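Long-range contacts in putative glycosidase ph117-related (Bacteroides thetaiotaomicron, PDB 5A7V), which probably acts on beta-mannosides as a GH130-family enzyme and binds mannose in its sugar pocket: residues F39-P45 with M372-N376; V305-Q310 with P328-P332. All blocks are in the same frame, centred on the assembly; numbering follows the deposited sequence.

Interaction 1. Residues F39-P45 with M372-N376; sequences FGGFERP and MAIYN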
loop_
_atom_site.group_PDB
_atom_site.type_symbol
_atom_site.label_atom_id
_atom_site.label_comp_id
_atom_site.label_asym_id
_atom_site.label_seq_id
_atom_site.Cartn_x
_atom_site.Cartn_y
_atom_site.Cartn_z
ATOM N N PHE A 39 2.570 9.541 12.553
ATOM C CA PHE A 39 3.170 10.317 11.449
ATOM C C PHE A 39 2.184 11.343 10.895
ATOM O O PHE A 39 1.018 11.048 10.698
ATOM C CB PHE A 39 3.608 9.382 10.281
ATOM C CG PHE A 39 4.727 8.451 10.638
ATOM C CD1 PHE A 39 4.476 7.288 11.328
ATOM C CD2 PHE A 39 6.040 8.728 10.280
ATOM C CE1 PHE A 39 5.532 6.430 11.684
ATOM C CE2 PHE A 39 7.083 7.880 10.650
ATOM C CZ PHE A 39 6.814 6.743 11.360
ATOM N N GLY A 40 2.708 12.531 10.560
ATOM C CA GLY A 40 1.891 13.532 9.884
ATOM C C GLY A 40 1.909 14.879 10.543
ATOM O O GLY A 40 2.523 15.066 11.595
ATOM N N GLY A 41 1.199 15.849 9.952
ATOM C CA GLY A 41 0.419 15.650 8.727
ATOM C C GLY A 41 1.242 15.567 7.445
ATOM O O GLY A 41 2.401 16.011 7.425
ATOM N N PHE A 42 0.645 14.951 6.421
ATOM C CA PHE A 42 1.219 14.862 5.084
ATOM C C PHE A 42 0.559 15.895 4.179
ATOM O O PHE A 42 -0.642 15.772 3.863
ATOM C CB PHE A 42 1.044 13.468 4.524
ATOM C CG PHE A 42 1.826 12.396 5.261
ATOM C CD1 PHE A 42 1.364 11.842 6.449
ATOM C CD2 PHE A 42 3.026 11.920 4.733
ATOM C CE1 PHE A 42 2.084 10.859 7.094
ATOM C CE2 PHE A 42 3.744 10.921 5.374
ATOM C CZ PHE A 42 3.283 10.382 6.554
ATOM N N GLU A 43 1.342 16.875 3.721
ATOM C CA GLU A 43 0.816 17.965 2.937
ATOM C C GLU A 43 1.025 17.685 1.450
ATOM O O GLU A 43 2.134 17.378 1.003
ATOM C CB GLU A 43 1.504 19.254 3.351
ATOM C CG GLU A 43 1.018 20.489 2.636
ATOM C CD GLU A 43 1.562 21.786 3.204
ATOM O OE1 GLU A 43 2.200 21.827 4.266
ATOM O OE2 GLU A 43 1.295 22.801 2.576
ATOM N N ARG A 44 -0.038 17.827 0.661
ATOM C CA ARG A 44 0.021 17.701 -0.789
ATOM C C ARG A 44 0.720 18.946 -1.347
ATOM O O ARG A 44 0.297 20.077 -1.052
ATOM C CB ARG A 44 -1.390 17.631 -1.331
ATOM C CG ARG A 44 -2.197 16.409 -0.882
ATOM C CD ARG A 44 -3.700 16.681 -1.070
ATOM N NE ARG A 44 -4.611 15.627 -0.617
ATOM C CZ ARG A 44 -5.006 15.456 0.654
ATOM N NH1 ARG A 44 -4.571 16.250 1.614
ATOM N NH2 ARG A 44 -5.878 14.518 0.928
ATOM N N PRO A 45 1.749 18.777 -2.164
ATOM C CA PRO A 45 2.388 20.014 -2.654
ATOM C C PRO A 45 1.497 20.741 -3.659
ATOM O O PRO A 45 0.870 20.125 -4.470
ATOM C CB PRO A 45 3.682 19.513 -3.278
ATOM C CG PRO A 45 3.950 18.232 -2.554
ATOM C CD PRO A 45 2.564 17.612 -2.397
ATOM N N MET A 372 0.844 12.159 -4.187
ATOM C CA MET A 372 1.860 12.187 -3.155
ATOM C C MET A 372 1.593 13.285 -2.132
ATOM O O MET A 372 0.875 14.279 -2.420
ATOM C CB MET A 372 3.246 12.229 -3.780
ATOM C CG MET A 372 3.592 13.454 -4.499
ATOM S SD MET A 372 4.098 14.847 -3.483
ATOM C CE MET A 372 5.309 14.191 -2.442
ATOM N N ALA A 373 2.201 13.135 -0.960
ATOM C CA ALA A 373 2.155 14.182 0.078
ATOM C C ALA A 373 3.398 14.028 0.984
ATOM O O ALA A 373 4.002 12.929 1.014
ATOM C CB ALA A 373 0.857 14.072 0.890
ATOM N N ILE A 374 3.787 15.096 1.668
ATOM C CA ILE A 374 5.051 15.128 2.437
ATOM C C ILE A 374 4.769 15.446 3.899
ATOM O O ILE A 374 4.117 16.461 4.209
ATOM C CB ILE A 374 6.050 16.159 1.873
ATOM C CG1 ILE A 374 6.306 15.952 0.387
ATOM C CG2 ILE A 374 7.367 16.108 2.678
ATOM C CD1 ILE A 374 7.142 17.040 -0.265
ATOM N N TYR A 375 5.296 14.617 4.803
ATOM C CA TYR A 375 5.364 14.902 6.235
ATOM C C TYR A 375 6.800 15.328 6.524
ATOM O O TYR A 375 7.750 14.526 6.359
ATOM C CB TYR A 375 4.969 13.679 7.064
ATOM C CG TYR A 375 5.393 13.700 8.510
ATOM C CD1 TYR A 375 5.181 14.811 9.315
ATOM C CD2 TYR A 375 6.026 12.577 9.079
ATOM C CE1 TYR A 375 5.574 14.801 10.649
ATOM C CE2 TYR A 375 6.409 12.577 10.396
ATOM C CZ TYR A 375 6.226 13.666 11.183
ATOM O OH TYR A 375 6.591 13.606 12.489
ATOM N N ASN A 376 6.998 16.567 6.938
ATOM C CA ASN A 376 8.303 17.087 7.302
ATOM C C ASN A 376 8.376 17.150 8.837
ATOM O O ASN A 376 7.788 18.040 9.453
ATOM C CB ASN A 376 8.532 18.485 6.717
ATOM C CG ASN A 376 9.900 19.030 7.048
ATOM O OD1 ASN A 376 10.646 18.418 7.827
ATOM N ND2 ASN A 376 10.231 20.169 6.482
HETATM O O HOH W 1 4.516 18.135 7.029
#
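In the five-bladed beta-propeller fold expected of a GH130 enzyme, an N-terminal strip, F39-P45, lies along an edge strand, 369-375, of the three-stranded antiparallel sheet and pairs with it through E43 and I374. This single antiparallel bridge is of the hydrogen-bonded kind: E43 N reaches I374 O at 2.8 Å, and I374 N returns to E43 O at 2.9 Å. Y375 makes the largest single contribution. With CG anti to the backbone N (chi1 162°), its ring swings under the glycine turn, where the G40 N sits over the ring centre and G40 CA makes a CH-pi contact from the same face. The cis peptide between G40 and G41 shapes this turn. F42 meets the same tyrosine differently: Y375 CB lies 3.5 Å from the centroid of the F42 ring, over one face, while the edge of the Y375 ring is turned toward the face of F42 in an edge-to-face pair, the planes 56° apart. R44 leads away to salt bridges with E337 and D384. Beside the neighbouring backbone, a water lies 3.0 Å from G41 O, probably donating to it, and accepts from N376 N. At the far end M372, bent at chi2 and chi3, curls its sulfur against the proline ring, SD lying 3.3 Å from P45 CD.

Interaction 2. Residues V305-Q310 with P328-P332; sequences VYAAGQ and PFFRP. With MAN (alpha-D-mannopyranose), chain E.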
loop_
_atom_site.group_PDB
_atom_site.type_symbol
_atom_site.label_atom_id
_atom_site.label_comp_id
_atom_site.label_asym_id
_atom_site.label_seq_id
_atom_site.Cartn_x
_atom_site.Cartn_y
_atom_site.Cartn_z
ATOM N N VAL A 305 -16.051 5.249 1.365
ATOM C CA VAL A 305 -14.744 5.877 1.094
ATOM C C VAL A 305 -13.622 5.077 1.759
ATOM O O VAL A 305 -13.798 4.510 2.828
ATOM C CB VAL A 305 -14.736 7.355 1.551
ATOM C CG1 VAL A 305 -14.640 7.496 3.055
ATOM C CG2 VAL A 305 -13.682 8.190 0.850
ATOM N N TYR A 306 -12.441 5.116 1.118
ATOM C CA TYR A 306 -11.184 4.652 1.770
ATOM C C TYR A 306 -10.406 5.865 2.266
ATOM O O TYR A 306 -10.033 6.747 1.478
ATOM C CB TYR A 306 -10.303 3.838 0.840
ATOM C CG TYR A 306 -10.743 2.457 0.523
ATOM C CD1 TYR A 306 -11.887 2.175 -0.242
ATOM C CD2 TYR A 306 -9.975 1.356 0.942
ATOM C CE1 TYR A 306 -12.239 0.881 -0.573
ATOM C CE2 TYR A 306 -10.319 0.071 0.610
ATOM C CZ TYR A 306 -11.423 -0.176 -0.180
ATOM O OH TYR A 306 -11.765 -1.461 -0.553
ATOM N N ALA A 307 -10.219 5.918 3.583
ATOM C CA ALA A 307 -9.438 6.951 4.239
ATOM C C ALA A 307 -8.409 6.291 5.191
ATOM O O ALA A 307 -8.668 5.200 5.699
ATOM C CB ALA A 307 -10.348 7.926 4.990
ATOM N N ALA A 308 -7.272 6.958 5.416
ATOM C CA ALA A 308 -6.106 6.282 6.021
ATOM C C ALA A 308 -6.052 6.484 7.528
ATOM O O ALA A 308 -6.271 7.592 8.036
ATOM C CB ALA A 308 -4.832 6.765 5.366
ATOM N N GLY A 309 -5.677 5.406 8.214
ATOM C CA GLY A 309 -5.460 5.376 9.656
ATOM C C GLY A 309 -4.050 4.963 10.068
ATOM O O GLY A 309 -3.204 4.667 9.194
ATOM N N GLN A 310 -3.825 4.953 11.380
ATOM C CA GLN A 310 -2.547 4.426 11.911
ATOM C C GLN A 310 -2.857 3.655 13.170
ATOM O O GLN A 310 -3.686 4.072 13.989
ATOM C CB GLN A 310 -1.530 5.525 12.210
ATOM C CG GLN A 310 -1.214 6.383 11.002
ATOM C CD GLN A 310 -0.196 7.483 11.280
ATOM O OE1 GLN A 310 0.831 7.275 11.951
ATOM N NE2 GLN A 310 -0.437 8.672 10.752
ATOM N N PRO A 328 -9.497 9.453 10.505
ATOM C CA PRO A 328 -8.406 9.255 9.542
ATOM C C PRO A 328 -7.493 10.449 9.534
ATOM O O PRO A 328 -7.933 11.577 9.680
ATOM C CB PRO A 328 -9.130 9.076 8.212
ATOM C CG PRO A 328 -10.433 9.859 8.362
ATOM C CD PRO A 328 -10.792 9.713 9.831
ATOM N N PHE A 329 -6.194 10.210 9.307
ATOM C CA PHE A 329 -5.210 11.321 9.230
ATOM C C PHE A 329 -5.111 11.912 7.807
ATOM O O PHE A 329 -4.594 13.023 7.624
ATOM C CB PHE A 329 -3.792 10.924 9.722
ATOM C CG PHE A 329 -3.024 9.981 8.800
ATOM C CD1 PHE A 329 -3.275 8.637 8.770
ATOM C CD2 PHE A 329 -2.095 10.501 7.921
ATOM C CE1 PHE A 329 -2.591 7.786 7.901
ATOM C CE2 PHE A 329 -1.399 9.670 7.063
ATOM C CZ PHE A 329 -1.622 8.322 7.057
ATOM N N PHE A 330 -5.618 11.164 6.830
ATOM C CA PHE A 330 -5.486 11.513 5.398
ATOM C C PHE A 330 -6.717 10.906 4.751
ATOM O O PHE A 330 -7.040 9.730 4.948
ATOM C CB PHE A 330 -4.175 10.924 4.854
ATOM C CG PHE A 330 -3.685 11.529 3.554
ATOM C CD1 PHE A 330 -3.125 12.782 3.538
ATOM C CD2 PHE A 330 -3.783 10.843 2.358
ATOM C CE1 PHE A 330 -2.676 13.350 2.351
ATOM C CE2 PHE A 330 -3.339 11.404 1.179
ATOM C CZ PHE A 330 -2.777 12.659 1.192
ATOM N N ARG A 331 -7.425 11.728 3.967
ATOM C CA ARG A 331 -8.694 11.287 3.370
ATOM C C ARG A 331 -8.873 11.991 2.040
ATOM O O ARG A 331 -8.176 12.972 1.765
ATOM C CB ARG A 331 -9.885 11.538 4.307
ATOM C CG ARG A 331 -10.202 12.998 4.546
ATOM C CD ARG A 331 -11.317 13.136 5.557
ATOM N NE ARG A 331 -11.615 14.514 5.917
ATOM C CZ ARG A 331 -12.476 15.294 5.252
ATOM N NH1 ARG A 331 -13.144 14.845 4.208
ATOM N NH2 ARG A 331 -12.642 16.531 5.675
ATOM N N PRO A 332 -9.835 11.519 1.226
ATOM C CA PRO A 332 -9.999 12.238 -0.044
ATOM C C PRO A 332 -10.426 13.706 0.136
ATOM O O PRO A 332 -11.423 13.997 0.830
ATOM C CB PRO A 332 -11.089 11.438 -0.775
ATOM C CG PRO A 332 -10.860 10.019 -0.279
ATOM C CD PRO A 332 -10.571 10.250 1.208
HETATM C C1 MAN E . -9.150 -3.177 -2.352
HETATM C C2 MAN E . -7.688 -2.682 -2.397
HETATM C C3 MAN E . -7.237 -1.987 -3.696
HETATM C C4 MAN E . -8.314 -1.015 -4.213
HETATM C C5 MAN E . -9.576 -0.995 -3.330
HETATM C C6 MAN E . -10.713 -0.147 -3.942
HETATM O O1 MAN E . -9.685 -3.293 -0.924
HETATM O O2 MAN E . -6.885 -3.850 -2.176
HETATM O O3 MAN E . -6.974 -2.902 -4.742
HETATM O O4 MAN E . -7.690 0.249 -4.304
HETATM O O5 MAN E . -10.017 -2.383 -3.193
HETATM O O6 MAN E . -11.123 -0.727 -5.188
#
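Two backbone hydrogen bonds join V305-Q310 to P328-P332 at A308, whose N-H gives a nearly straight 2.8 Å bond to F330 O and whose carbonyl O receives F329 N at 2.9 Å through a more bent one, 140° at the hydrogen. These two bonds tie the loop that follows strand 320-324 to strand 306-314, a strand of the large mixed sheet in what is probably a five-bladed beta-propeller. The CG of F329 sits between the backbone N and the carbonyl carbon (chi1 71°), which brings the ring back over the strand: CE1 packs 3.5 Å from A308 CB, and G309 O lies at the ring edge. Q310 reaches the ring with an extended chain and sets NE2 over its centre, 3.4 Å above the plane, the amide standing at 79° to the ring. That nitrogen donates to F39 O, which helps fix the amide's rotation. F330 CB lies over the opposite face of F329, so the ring is sandwiched. Beyond, A307 CB touches both P328 CB and R331 CB, while the R331 guanidinium leads away and its NE bonds to P385 O. Y306 points from the other side of the strand into the sugar pocket, where its OH lies 2.8 Å from O1 of the alpha-mannose, a possible hydrogen bond, though the proton may turn elsewhere; E272, D367, D146, E231 and N78 also hold this sugar. Just before the strand, V305 CG2 meets the P332 ring, 3.5 Å from its CG.

Overall arrangement
Followed from the N terminus, the chain first lays down F39-P45, then passes through the first two sheets and much of the mixed sheet before V305-Q310. Interaction 2 closes a short loop, its segments separated by 17 residues that include strand 320-324. Interaction 1 closes a far longer one when M372-N376 returns to the N-terminal strip after 326 intervening residues, and interaction 2 falls wholly within that span. The centres lie about 13 Å apart and the two contacts touch, as where R44 packs on F330. Together they join the N-terminal strip, the last strand and the mixed sheet that carries Y306 to the mannose.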